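Protein TP_0956 (Treponema pallidum subsp. pallidum, PDB 3U64) is probably the lipoprotein T-component of a TRAP transporter, a helical protein with tetratricopeptide-type repeats suited to protein-protein interaction. Local coordinates at residues T86-L91 with E97-A102; M184-A189 with G199-V204; K207-A212 with M220-T225; Y245-C250 with Q285-W290. All blocks are in the same frame, centred on the assembly; numbering follows the deposited sequence.

Contact 1. Residues T86-L91 with E97-A102; sequences TPAQYL and EAQNEA
Ala88 and Ala102 meet methyl to methyl, with 3.6 Å between Ala88 CB and Ala102 CB. Leu91 supplies the other apolar touch. Its CD1 lies against the backbone of the partner helix, 3.7 Å from Gln99 CA, and sits more loosely against Ala98, at 4.4 Å from Ala98 CB. Leu91 CG stands opposite the carbonyl carbon (chi1 -67°), and from there the CD1 branch extends over the 98-99 peptide.

The pairing runs in opposite directions along the two segments: Ala88 goes with Ala102, Leu91 with Ala98 and Gln99. This is the closed end of an antiparallel helical hairpin, formed by helix 66-89 and helix 96-124 with a short connection. Such hairpins are the building principle of tetratricopeptide-like folds. The backbones come near here, with Ala88 CA and Gln99 CA 5.2 Å apart, which suits the small side chain of Ala88.

The carbonyl of Ala88 is flanked by the aliphatic part of Gln99, an extended chain whose CG lies 3.6 Å from Ala88 O. The same oxygen accepts the backbone bond from Leu91 N, at 3.1 Å. A similar bond joins Tyr90 N to Pro87 O, so the chain leaves the helix through short i to i+3 turns. Pro87 kinks the helix just before this, because its nitrogen has no hydrogen to give to the preceding turn. Tyr103, one residue further along helix 96-124, touches the side chains of Ala88 and Gln89. Tyr90 points away from this hairpin, and its ring meets Trp290 of helix 278-293.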
loop_
_atom_site.group_PDB
_atom_site.type_symbol
_atom_site.label_atom_id
_atom_site.label_comp_id
_atom_site.label_asym_id
_atom_site.label_seq_id
_atom_site.Cartn_x
_atom_site.Cartn_y
_atom_site.Cartn_z
ATOM N N THR A 86 13.796 9.484 -5.603
ATOM C CA THR A 86 14.755 8.523 -6.113
ATOM C C THR A 86 14.190 7.699 -7.284
ATOM O O THR A 86 14.801 7.662 -8.348
ATOM C CB THR A 86 15.323 7.666 -4.967
ATOM O OG1 THR A 86 16.295 8.436 -4.243
ATOM C CG2 THR A 86 15.979 6.409 -5.495
ATOM N N PRO A 87 13.006 7.071 -7.116
ATOM C CA PRO A 87 12.397 6.351 -8.254
ATOM C C PRO A 87 12.173 7.232 -9.504
ATOM O O PRO A 87 12.307 6.752 -10.633
ATOM C CB PRO A 87 11.035 5.898 -7.701
ATOM C CG PRO A 87 11.218 5.877 -6.206
ATOM C CD PRO A 87 12.162 7.015 -5.907
ATOM N N ALA A 88 11.801 8.494 -9.301
ATOM C CA ALA A 88 11.658 9.428 -10.406
ATOM C C ALA A 88 12.974 9.541 -11.175
ATOM O O ALA A 88 12.981 9.656 -12.403
ATOM C CB ALA A 88 11.239 10.794 -9.894
ATOM N N GLN A 89 14.086 9.513 -10.446
ATOM C CA GLN A 89 15.395 9.692 -11.054
ATOM C C GLN A 89 15.756 8.527 -11.961
ATOM O O GLN A 89 16.559 8.674 -12.880
ATOM C CB GLN A 89 16.458 9.836 -9.987
ATOM C CG GLN A 89 16.322 11.074 -9.149
ATOM C CD GLN A 89 17.639 11.456 -8.518
ATOM O OE1 GLN A 89 18.685 11.403 -9.172
ATOM N NE2 GLN A 89 17.606 11.827 -7.242
ATOM N N TYR A 90 15.157 7.369 -11.707
ATOM C CA TYR A 90 15.487 6.189 -12.494
ATOM C C TYR A 90 14.550 6.038 -13.690
ATOM O O TYR A 90 14.594 5.040 -14.398
ATOM C CB TYR A 90 15.487 4.924 -11.622
ATOM C CG TYR A 90 16.440 4.962 -10.434
ATOM C CD1 TYR A 90 17.512 5.847 -10.389
ATOM C CD2 TYR A 90 16.257 4.116 -9.353
ATOM C CE1 TYR A 90 18.381 5.883 -9.294
ATOM C CE2 TYR A 90 17.114 4.139 -8.262
ATOM C CZ TYR A 90 18.177 5.023 -8.231
ATOM O OH TYR A 90 19.029 5.039 -7.128
ATOM N N LEU A 91 13.698 7.034 -13.910
ATOM C CA LEU A 91 12.825 7.044 -15.077
ATOM C C LEU A 91 13.619 7.390 -16.339
ATOM O O LEU A 91 14.681 8.027 -16.261
ATOM C CB LEU A 91 11.688 8.052 -14.910
ATOM C CG LEU A 91 10.591 7.869 -13.863
ATOM C CD1 LEU A 91 9.753 9.136 -13.854
ATOM C CD2 LEU A 91 9.705 6.652 -14.135
ATOM N N GLU A 97 7.824 14.146 -18.129
ATOM C CA GLU A 97 6.615 14.733 -17.562
ATOM C C GLU A 97 6.298 14.105 -16.203
ATOM O O GLU A 97 6.153 14.812 -15.206
ATOM C CB GLU A 97 5.427 14.560 -18.507
ATOM C CG GLU A 97 5.570 15.265 -19.848
ATOM C CD GLU A 97 4.421 14.943 -20.802
ATOM O OE1 GLU A 97 3.408 15.679 -20.796
ATOM O OE2 GLU A 97 4.528 13.943 -21.550
ATOM N N ALA A 98 6.185 12.780 -16.174
ATOM C CA ALA A 98 5.993 12.059 -14.925
ATOM C C ALA A 98 7.147 12.336 -13.952
ATOM O O ALA A 98 6.954 12.363 -12.729
ATOM C CB ALA A 98 5.867 10.575 -15.186
ATOM N N GLN A 99 8.345 12.550 -14.492
ATOM C CA GLN A 99 9.489 12.864 -13.647
ATOM C C GLN A 99 9.311 14.213 -12.939
ATOM O O GLN A 99 9.479 14.325 -11.719
ATOM C CB GLN A 99 10.793 12.859 -14.445
ATOM C CG GLN A 99 12.010 12.902 -13.542
ATOM C CD GLN A 99 13.304 13.088 -14.299
ATOM O OE1 GLN A 99 14.139 12.183 -14.345
ATOM N NE2 GLN A 99 13.491 14.274 -14.882
ATOM N N ASN A 100 8.969 15.226 -13.722
ATOM C CA ASN A 100 8.756 16.563 -13.209
ATOM C C ASN A 100 7.644 16.619 -12.191
ATOM O O ASN A 100 7.752 17.312 -11.183
ATOM C CB ASN A 100 8.483 17.526 -14.363
ATOM C CG ASN A 100 9.737 17.844 -15.134
ATOM O OD1 ASN A 100 10.835 17.828 -14.574
ATOM N ND2 ASN A 100 9.595 18.095 -16.425
ATOM N N GLU A 101 6.587 15.856 -12.440
ATOM C CA GLU A 101 5.487 15.781 -11.496
ATOM C C GLU A 101 5.902 15.072 -10.205
ATOM O O GLU A 101 5.474 15.449 -9.123
ATOM C CB GLU A 101 4.300 15.064 -12.118
ATOM C CG GLU A 101 3.110 14.992 -11.193
ATOM C CD GLU A 101 1.882 14.439 -11.877
ATOM O OE1 GLU A 101 1.818 14.494 -13.128
ATOM O OE2 GLU A 101 0.985 13.946 -11.160
ATOM N N ALA A 102 6.721 14.031 -10.320
ATOM C CA ALA A 102 7.222 13.346 -9.130
ATOM C C ALA A 102 8.197 14.241 -8.368
ATOM O O ALA A 102 8.180 14.270 -7.140
ATOM C CB ALA A 102 7.878 12.038 -9.494
#

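Contact 2. Residues M184-A189 with G199-V204; sequences MMLERA and GAVWNV
Val201 meets Leu186 first. Its CG1 methyl lies 3.4 Å from Leu186 O and 4.0 Å from Leu186 CD2. CG1 stands opposite the backbone nitrogen (chi1 -167°), which turns this methyl onto the neighbouring helix. The same methyl also reaches Ala189, with 4.4 Å between Val201 CG1 and Ala189 CB. One branch of Val201 therefore touches two residues about one helical turn apart.

Trp202 NE1 bonds to Pro194 O, and its ring stacks on His229 of helix 220-233. Asn203 ND2 bonds to Thr244 OG1 of helix 240-250.

Val204 brings the next turn back to Leu186. Its CG1 is 3.8 Å from Leu186 CD1, and the two side chains meet at about a right angle. Leu186 thus divides its branches, CD2 to Val201 and CD1 to Val204. Tyr156 and Thr160 of helix 152-166 also touch Val204.

No hydrogen bond links the segments. The contact is wholly apolar apart from the Leu186 carbonyl, and all four touching residues are buried. The axes of the two segments come within 9.7 Å, at 148° between their directions. This is an antiparallel helical hairpin in the core of an all-helical, tetratricopeptide-like fold.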
loop_
_atom_site.group_PDB
_atom_site.type_symbol
_atom_site.label_atom_id
_atom_site.label_comp_id
_atom_site.label_asym_id
_atom_site.label_seq_id
_atom_site.Cartn_x
_atom_site.Cartn_y
_atom_site.Cartn_z
ATOM N N MET A 184 21.832 28.185 7.672
ATOM C CA MET A 184 22.263 28.706 8.970
ATOM C C MET A 184 21.859 27.765 10.115
ATOM O O MET A 184 22.605 27.600 11.082
ATOM C CB MET A 184 21.735 30.132 9.220
ATOM C CG MET A 184 22.292 31.203 8.274
ATOM S SD MET A 184 24.107 31.295 8.256
ATOM C CE MET A 184 24.462 30.552 6.656
ATOM N N MET A 185 20.694 27.135 10.004
ATOM C CA MET A 185 20.308 26.106 10.968
ATOM C C MET A 185 21.264 24.915 10.905
ATOM O O MET A 185 21.700 24.401 11.933
ATOM C CB MET A 185 18.861 25.648 10.772
ATOM C CG MET A 185 17.814 26.733 11.071
ATOM S SD MET A 185 16.112 26.086 11.041
ATOM C CE MET A 185 15.475 26.829 9.549
ATOM N N LEU A 186 21.597 24.477 9.700
ATOM C CA LEU A 186 22.563 23.390 9.562
ATOM C C LEU A 186 23.929 23.789 10.160
ATOM O O LEU A 186 24.533 23.034 10.940
ATOM C CB LEU A 186 22.683 22.964 8.090
ATOM C CG LEU A 186 21.470 22.204 7.528
ATOM C CD1 LEU A 186 21.574 22.047 6.026
ATOM C CD2 LEU A 186 21.300 20.833 8.179
ATOM N N GLU A 187 24.398 24.988 9.825
ATOM C CA GLU A 187 25.666 25.472 10.364
ATOM C C GLU A 187 25.639 25.631 11.873
ATOM O O GLU A 187 26.661 25.446 12.532
ATOM C CB GLU A 187 26.083 26.781 9.712
ATOM C CG GLU A 187 26.447 26.593 8.271
ATOM C CD GLU A 187 26.897 27.870 7.631
ATOM O OE1 GLU A 187 27.003 28.898 8.345
ATOM O OE2 GLU A 187 27.139 27.848 6.410
ATOM N N ARG A 188 24.477 25.952 12.427
ATOM C CA ARG A 188 24.371 26.056 13.878
ATOM C C ARG A 188 24.457 24.680 14.551
ATOM O O ARG A 188 25.094 24.542 15.593
ATOM C CB ARG A 188 23.098 26.786 14.293
ATOM C CG ARG A 188 22.883 26.803 15.788
ATOM C CD ARG A 188 23.961 27.599 16.536
ATOM N NE ARG A 188 23.600 27.691 17.956
ATOM C CZ ARG A 188 24.445 27.946 18.953
ATOM N NH1 ARG A 188 25.728 28.157 18.709
ATOM N NH2 ARG A 188 24.005 27.991 20.204
ATOM N N ALA A 189 23.819 23.673 13.958
ATOM C CA ALA A 189 23.944 22.290 14.429
ATOM C C ALA A 189 25.406 21.838 14.439
ATOM O O ALA A 189 25.854 21.171 15.369
ATOM C CB ALA A 189 23.115 21.345 13.559
ATOM N N GLY A 199 28.605 12.639 11.585
ATOM C CA GLY A 199 28.856 13.729 10.655
ATOM C C GLY A 199 27.776 13.979 9.605
ATOM O O GLY A 199 28.045 14.615 8.590
ATOM N N ALA A 200 26.554 13.503 9.843
ATOM C CA ALA A 200 25.473 13.645 8.857
ATOM C C ALA A 200 25.212 15.089 8.388
ATOM O O ALA A 200 24.820 15.321 7.229
ATOM C CB ALA A 200 24.189 13.042 9.397
ATOM N N VAL A 201 25.400 16.058 9.286
ATOM C CA VAL A 201 25.190 17.462 8.935
ATOM C C VAL A 201 26.186 17.919 7.856
ATOM O O VAL A 201 25.812 18.609 6.913
ATOM C CB VAL A 201 25.301 18.399 10.152
ATOM C CG1 VAL A 201 24.762 19.793 9.793
ATOM C CG2 VAL A 201 24.560 17.819 11.339
ATOM N N TRP A 202 27.448 17.523 8.009
ATOM C CA TRP A 202 28.493 17.898 7.073
ATOM C C TRP A 202 28.207 17.353 5.704
ATOM O O TRP A 202 28.595 17.950 4.695
ATOM C CB TRP A 202 29.844 17.365 7.536
ATOM C CG TRP A 202 30.225 17.899 8.855
ATOM C CD1 TRP A 202 30.250 17.224 10.034
ATOM C CD2 TRP A 202 30.611 19.244 9.148
ATOM N NE1 TRP A 202 30.642 18.059 11.046
ATOM C CE2 TRP A 202 30.880 19.306 10.531
ATOM C CE3 TRP A 202 30.785 20.395 8.373
ATOM C CZ2 TRP A 202 31.311 20.480 11.162
ATOM C CZ3 TRP A 202 31.210 21.564 9.005
ATOM C CH2 TRP A 202 31.464 21.593 10.386
ATOM N N ASN A 203 27.554 16.197 5.679
ATOM C CA ASN A 203 27.166 15.567 4.428
ATOM C C ASN A 203 26.161 16.435 3.653
ATOM O O ASN A 203 26.354 16.727 2.471
ATOM C CB ASN A 203 26.619 14.154 4.691
ATOM C CG ASN A 203 26.283 13.413 3.410
ATOM O OD1 ASN A 203 25.141 13.006 3.185
ATOM N ND2 ASN A 203 27.273 13.265 2.548
ATOM N N VAL A 204 25.094 16.859 4.321
ATOM C CA VAL A 204 24.114 17.725 3.671
ATOM C C VAL A 204 24.747 19.063 3.267
ATOM O O VAL A 204 24.459 19.581 2.197
ATOM C CB VAL A 204 22.871 17.945 4.541
ATOM C CG1 VAL A 204 21.914 18.894 3.857
ATOM C CG2 VAL A 204 22.189 16.617 4.821
#

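Contact 3. Residues K207-A212 with M220-T225; sequences KFYAAA and MEKAHT
Tyr209 lays one ring face against the aliphatic chain of Lys222. Lys222 CB forms a CH-pi contact, 3.9 Å from the ring centroid and 21° off the ring normal. Beyond it the lysine chain stays extended across the ring, and its CD comes within 3.8 Å of Tyr209 CE1. The methylene of Tyr209 is also used, with its CB 3.7 Å from Ala223 CB.

Ala210 packs beside it. Its CB lies 3.8 Å from Ala223 CB and 3.9 Å from Met220 SD. Met220 starts out away from helix 207-211, but its chain bends at chi2 and chi3, and this folds the sulfur back onto Ala210. Leu249 of helix 240-250 packs on Met220 and Ala223.

Within its own segment, His224 ND1 gives a nearly straight bond of 2.6 Å to Met220 O from above the carbonyl plane, while His224 N reaches that oxygen from the opposite face.

The axes of the two segments come within 7.5 Å, at 158° between their directions. The small alanines are consistent with this closeness. This seam, with Ala210 and Ala223 at its close point, joins helix 196-211 to helix 220-233 as an antiparallel hairpin, the kind of pairing on which tetratricopeptide-like folds are built.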
loop_
_atom_site.group_PDB
_atom_site.type_symbol
_atom_site.label_atom_id
_atom_site.label_comp_id
_atom_site.label_asym_id
_atom_site.label_seq_id
_atom_site.Cartn_x
_atom_site.Cartn_y
_atom_site.Cartn_z
ATOM N N LYS A 207 26.858 18.741 0.053
ATOM C CA LYS A 207 25.976 18.713 -1.097
ATOM C C LYS A 207 25.407 20.089 -1.402
ATOM O O LYS A 207 25.382 20.499 -2.554
ATOM C CB LYS A 207 24.880 17.670 -0.914
ATOM C CG LYS A 207 25.445 16.264 -0.861
ATOM C CD LYS A 207 24.378 15.164 -0.997
ATOM C CE LYS A 207 23.647 14.942 0.304
ATOM N NZ LYS A 207 22.659 13.826 0.173
ATOM N N PHE A 208 24.991 20.828 -0.378
ATOM C CA PHE A 208 24.464 22.155 -0.638
ATOM C C PHE A 208 25.519 23.055 -1.272
ATOM O O PHE A 208 25.276 23.656 -2.324
ATOM C CB PHE A 208 23.905 22.836 0.625
ATOM C CG PHE A 208 23.591 24.314 0.421
ATOM C CD1 PHE A 208 22.361 24.723 -0.121
ATOM C CD2 PHE A 208 24.539 25.284 0.727
ATOM C CE1 PHE A 208 22.077 26.090 -0.338
ATOM C CE2 PHE A 208 24.265 26.649 0.525
ATOM C CZ PHE A 208 23.033 27.050 -0.010
ATOM N N TYR A 209 26.685 23.159 -0.636
ATOM C CA TYR A 209 27.720 24.098 -1.099
ATOM C C TYR A 209 28.164 23.777 -2.498
ATOM O O TYR A 209 28.398 24.676 -3.284
ATOM C CB TYR A 209 28.933 24.098 -0.175
ATOM C CG TYR A 209 28.638 24.725 1.150
ATOM C CD1 TYR A 209 27.884 25.891 1.229
ATOM C CD2 TYR A 209 29.082 24.141 2.326
ATOM C CE1 TYR A 209 27.590 26.467 2.449
ATOM C CE2 TYR A 209 28.794 24.704 3.548
ATOM C CZ TYR A 209 28.046 25.861 3.606
ATOM O OH TYR A 209 27.765 26.408 4.834
ATOM N N ALA A 210 28.280 22.487 -2.814
ATOM C CA ALA A 210 28.817 22.092 -4.111
ATOM C C ALA A 210 27.822 22.387 -5.225
ATOM O O ALA A 210 28.200 22.653 -6.359
ATOM C CB ALA A 210 29.194 20.604 -4.111
ATOM N N ALA A 211 26.540 22.336 -4.885
ATOM C CA ALA A 211 25.499 22.438 -5.888
ATOM C C ALA A 211 24.895 23.829 -5.950
ATOM O O ALA A 211 24.214 24.170 -6.915
ATOM C CB ALA A 211 24.408 21.408 -5.617
ATOM N N ALA A 212 25.123 24.630 -4.920
ATOM C CA ALA A 212 24.454 25.924 -4.846
ATOM C C ALA A 212 25.210 27.029 -5.566
ATOM O O ALA A 212 26.431 27.139 -5.447
ATOM C CB ALA A 212 24.166 26.323 -3.398
ATOM N N MET A 220 32.910 25.820 -3.820
ATOM C CA MET A 220 33.580 24.518 -3.763
ATOM C C MET A 220 34.563 24.426 -2.615
ATOM O O MET A 220 34.828 23.340 -2.100
ATOM C CB MET A 220 34.285 24.183 -5.084
ATOM C CG MET A 220 33.347 23.652 -6.162
ATOM S SD MET A 220 32.348 22.202 -5.680
ATOM C CE MET A 220 33.609 20.937 -5.534
ATOM N N GLU A 221 35.105 25.563 -2.213
ATOM C CA GLU A 221 36.045 25.558 -1.115
ATOM C C GLU A 221 35.267 25.186 0.138
ATOM O O GLU A 221 35.701 24.341 0.918
ATOM C CB GLU A 221 36.723 26.922 -0.974
ATOM C CG GLU A 221 37.905 26.935 -0.006
ATOM C CD GLU A 221 38.471 28.337 0.240
ATOM O OE1 GLU A 221 38.630 29.111 -0.734
ATOM O OE2 GLU A 221 38.758 28.665 1.414
ATOM N N LYS A 222 34.109 25.814 0.315
ATOM C CA LYS A 222 33.219 25.476 1.418
ATOM C C LYS A 222 32.835 24.011 1.362
ATOM O O LYS A 222 32.841 23.326 2.379
ATOM C CB LYS A 222 31.945 26.321 1.380
ATOM C CG LYS A 222 32.127 27.754 1.815
ATOM C CD LYS A 222 30.786 28.481 1.856
ATOM C CE LYS A 222 30.917 29.844 2.532
ATOM N NZ LYS A 222 29.608 30.536 2.677
ATOM N N ALA A 223 32.500 23.527 0.169
ATOM C CA ALA A 223 32.067 22.151 0.031
ATOM C C ALA A 223 33.156 21.177 0.466
ATOM O O ALA A 223 32.871 20.176 1.131
ATOM C CB ALA A 223 31.614 21.856 -1.395
ATOM N N HIS A 224 34.398 21.472 0.105
ATOM C CA HIS A 224 35.531 20.604 0.440
ATOM C C HIS A 224 35.828 20.547 1.933
ATOM O O HIS A 224 36.112 19.479 2.475
ATOM C CB HIS A 224 36.796 21.025 -0.319
ATOM C CG HIS A 224 36.813 20.565 -1.744
ATOM N ND1 HIS A 224 36.204 21.268 -2.763
ATOM C CD2 HIS A 224 37.346 19.460 -2.317
ATOM C CE1 HIS A 224 36.375 20.624 -3.903
ATOM N NE2 HIS A 224 37.065 19.524 -3.661
ATOM N N THR A 225 35.764 21.703 2.588
ATOM C CA THR A 225 35.976 21.777 4.025
ATOM C C THR A 225 34.872 21.019 4.776
ATOM O O THR A 225 35.138 20.326 5.766
ATOM C CB THR A 225 36.028 23.238 4.494
ATOM O OG1 THR A 225 37.173 23.883 3.910
ATOM C CG2 THR A 225 36.110 23.311 6.015
#

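Contact 4. Residues Y245-C250 with Q285-W290; sequences YADALC and QKRARW. With SO4 (sulfate ion), chain B.
Asp247 lies in a wide pi-type turn of helix 240-250, where Tyr245 O accepts from both Leu249 N and Cys250 N, and faces Arg287 on helix 278-293. The bond from Cys250 N to Tyr245 O, at 2.9 Å, spans five residues.

One charge pair carries the contact. Asp247 OD2 and Arg287 NH2 form a long salt bridge of 3.9 Å. Both side chains leave with CG opposite the backbone nitrogen (chi1 -169° for Asp247), which directs each at the other helix. The carboxylate and guanidinium planes are 73° apart. The two groups therefore do not lie flat together, and a single oxygen and a single nitrogen make the approach. Tyr90, just after helix 66-89, touches Arg287 and Lys286.

On another side of the same helix turn, Arg289 binds a sulfate ion. Its NH1 gives a bond of 2.6 Å to sulfate O1, bent to 145°, and O1 lies near the guanidinium plane at its edge. The ion fits tightly against the arginine chain, and its exact position is uncertain. The carbonyl of Gln285 lies over one face of that guanidinium. Lys286 flanks the ion through its chain, with CE 3.5 Å from sulfate O3.

The sulfate probably comes from the crystallisation liquor, but it suggests that this basic surface can accept anions. Between the helices themselves, attraction is electrostatic and probably weak, with very little surface buried.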
loop_
_atom_site.group_PDB
_atom_site.type_symbol
_atom_site.label_atom_id
_atom_site.label_comp_id
_atom_site.label_asym_id
_atom_site.label_seq_id
_atom_site.Cartn_x
_atom_site.Cartn_y
_atom_site.Cartn_z
ATOM N N TYR A 245 31.188 12.253 -2.249
ATOM C CA TYR A 245 32.470 12.602 -2.857
ATOM C C TYR A 245 32.401 12.530 -4.383
ATOM O O TYR A 245 32.812 13.461 -5.082
ATOM C CB TYR A 245 33.582 11.691 -2.342
ATOM C CG TYR A 245 34.955 12.111 -2.806
ATOM C CD1 TYR A 245 35.570 13.240 -2.274
ATOM C CD2 TYR A 245 35.639 11.388 -3.783
ATOM C CE1 TYR A 245 36.830 13.643 -2.699
ATOM C CE2 TYR A 245 36.903 11.781 -4.218
ATOM C CZ TYR A 245 37.493 12.913 -3.667
ATOM O OH TYR A 245 38.742 13.324 -4.076
ATOM N N ALA A 246 31.847 11.437 -4.895
ATOM C CA ALA A 246 31.769 11.218 -6.343
ATOM C C ALA A 246 30.842 12.219 -7.034
ATOM O O ALA A 246 31.189 12.822 -8.043
ATOM C CB ALA A 246 31.310 9.786 -6.641
ATOM N N ASP A 247 29.664 12.389 -6.456
ATOM C CA ASP A 247 28.572 13.119 -7.073
ATOM C C ASP A 247 28.683 14.638 -6.915
ATOM O O ASP A 247 28.540 15.388 -7.883
ATOM C CB ASP A 247 27.264 12.621 -6.463
ATOM C CG ASP A 247 26.046 13.111 -7.203
ATOM O OD1 ASP A 247 26.163 13.403 -8.407
ATOM O OD2 ASP A 247 24.964 13.185 -6.580
ATOM N N ALA A 248 28.934 15.090 -5.693
ATOM C CA ALA A 248 29.003 16.522 -5.408
ATOM C C ALA A 248 30.345 17.150 -5.793
ATOM O O ALA A 248 30.395 18.303 -6.223
ATOM C CB ALA A 248 28.697 16.786 -3.935
ATOM N N LEU A 249 31.425 16.387 -5.640
ATOM C CA LEU A 249 32.770 16.927 -5.809
ATOM C C LEU A 249 33.469 16.469 -7.088
ATOM O O LEU A 249 34.094 17.274 -7.772
ATOM C CB LEU A 249 33.647 16.581 -4.609
ATOM C CG LEU A 249 33.200 17.042 -3.217
ATOM C CD1 LEU A 249 34.289 16.770 -2.198
ATOM C CD2 LEU A 249 32.840 18.520 -3.210
ATOM N N CYS A 250 33.390 15.179 -7.399
ATOM C CA CYS A 250 34.106 14.668 -8.565
ATOM C C CYS A 250 33.480 15.128 -9.866
ATOM O O CYS A 250 34.187 15.502 -10.796
ATOM C CB CYS A 250 34.237 13.148 -8.522
ATOM S SG CYS A 250 35.417 12.617 -7.257
ATOM N N GLN A 285 23.384 2.014 -2.254
ATOM C CA GLN A 285 24.118 1.231 -3.236
ATOM C C GLN A 285 23.396 1.174 -4.590
ATOM O O GLN A 285 24.047 1.180 -5.630
ATOM C CB GLN A 285 24.478 -0.150 -2.691
ATOM C CG GLN A 285 25.412 -0.059 -1.493
ATOM C CD GLN A 285 25.969 -1.404 -1.079
ATOM O OE1 GLN A 285 25.253 -2.402 -1.044
ATOM N NE2 GLN A 285 27.256 -1.434 -0.753
ATOM N N LYS A 286 22.062 1.131 -4.575
ATOM C CA LYS A 286 21.291 1.281 -5.814
ATOM C C LYS A 286 21.654 2.581 -6.515
ATOM O O LYS A 286 21.818 2.610 -7.731
ATOM C CB LYS A 286 19.784 1.287 -5.550
ATOM C CG LYS A 286 19.185 -0.055 -5.241
ATOM C CD LYS A 286 17.669 -0.008 -5.384
ATOM C CE LYS A 286 17.253 0.252 -6.834
ATOM N NZ LYS A 286 15.768 0.217 -7.023
ATOM N N ARG A 287 21.773 3.660 -5.742
ATOM C CA ARG A 287 22.136 4.952 -6.309
ATOM C C ARG A 287 23.564 4.984 -6.918
ATOM O O ARG A 287 23.770 5.529 -7.995
ATOM C CB ARG A 287 21.971 6.052 -5.267
ATOM C CG ARG A 287 22.374 7.412 -5.780
ATOM C CD ARG A 287 21.209 8.377 -5.797
ATOM N NE ARG A 287 21.637 9.678 -6.303
ATOM C CZ ARG A 287 21.380 10.129 -7.526
ATOM N NH1 ARG A 287 20.671 9.392 -8.376
ATOM N NH2 ARG A 287 21.821 11.324 -7.896
ATOM N N ALA A 288 24.539 4.401 -6.221
ATOM C CA ALA A 288 25.908 4.302 -6.722
ATOM C C ALA A 288 25.988 3.441 -7.991
ATOM O O ALA A 288 26.692 3.777 -8.930
ATOM C CB ALA A 288 26.841 3.738 -5.630
ATOM N N ARG A 289 25.257 2.339 -8.015
ATOM C CA ARG A 289 25.159 1.531 -9.229
ATOM C C ARG A 289 24.627 2.348 -10.415
ATOM O O ARG A 289 25.139 2.249 -11.533
ATOM C CB ARG A 289 24.250 0.332 -8.988
ATOM C CG ARG A 289 24.929 -1.007 -9.136
ATOM C CD ARG A 289 24.114 -2.108 -8.469
ATOM N NE ARG A 289 24.712 -2.502 -7.192
ATOM C CZ ARG A 289 24.048 -2.637 -6.042
ATOM N NH1 ARG A 289 22.739 -2.419 -5.984
ATOM N NH2 ARG A 289 24.698 -3.001 -4.946
ATOM N N TRP A 290 23.599 3.158 -10.172
ATOM C CA TRP A 290 23.042 4.001 -11.230
ATOM C C TRP A 290 24.055 5.045 -11.723
ATOM O O TRP A 290 24.218 5.248 -12.918
ATOM C CB TRP A 290 21.791 4.693 -10.722
ATOM C CG TRP A 290 21.127 5.575 -11.711
ATOM C CD1 TRP A 290 20.216 5.204 -12.655
ATOM C CD2 TRP A 290 21.283 6.993 -11.838
ATOM N NE1 TRP A 290 19.804 6.302 -13.372
ATOM C CE2 TRP A 290 20.447 7.413 -12.893
ATOM C CE3 TRP A 290 22.054 7.948 -11.167
ATOM C CZ2 TRP A 290 20.361 8.751 -13.296
ATOM C CZ3 TRP A 290 21.974 9.278 -11.572
ATOM C CH2 TRP A 290 21.131 9.667 -12.624
HETATM S S SO4 B . 20.057 -2.509 -8.902
HETATM O O1 SO4 B . 21.290 -2.702 -8.147
HETATM O O2 SO4 B . 18.981 -3.261 -8.258
HETATM O O3 SO4 B . 19.737 -1.085 -8.914
HETATM O O4 SO4 B . 20.233 -2.975 -10.275
#

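Contact 2 is the core contact of the four, and its touching residues are all buried and all apolar. Contact 3 is partly buried and mixes alanine packing with a lysine over a tyrosine face. Contacts 1 and 4 lie at the surface. Contact 1 still relies on small apolar groups, whereas contact 4 relies on charge. Contacts 1, 2 and 3 each pair helices consecutive in the chain, while contact 4 joins helices with one other helix between them. Contacts 2 and 3 share helix 196-211. Contacts 3 and 4 touch, as do contacts 1 and 4, while contact 2 touches neither contact 1 nor contact 4.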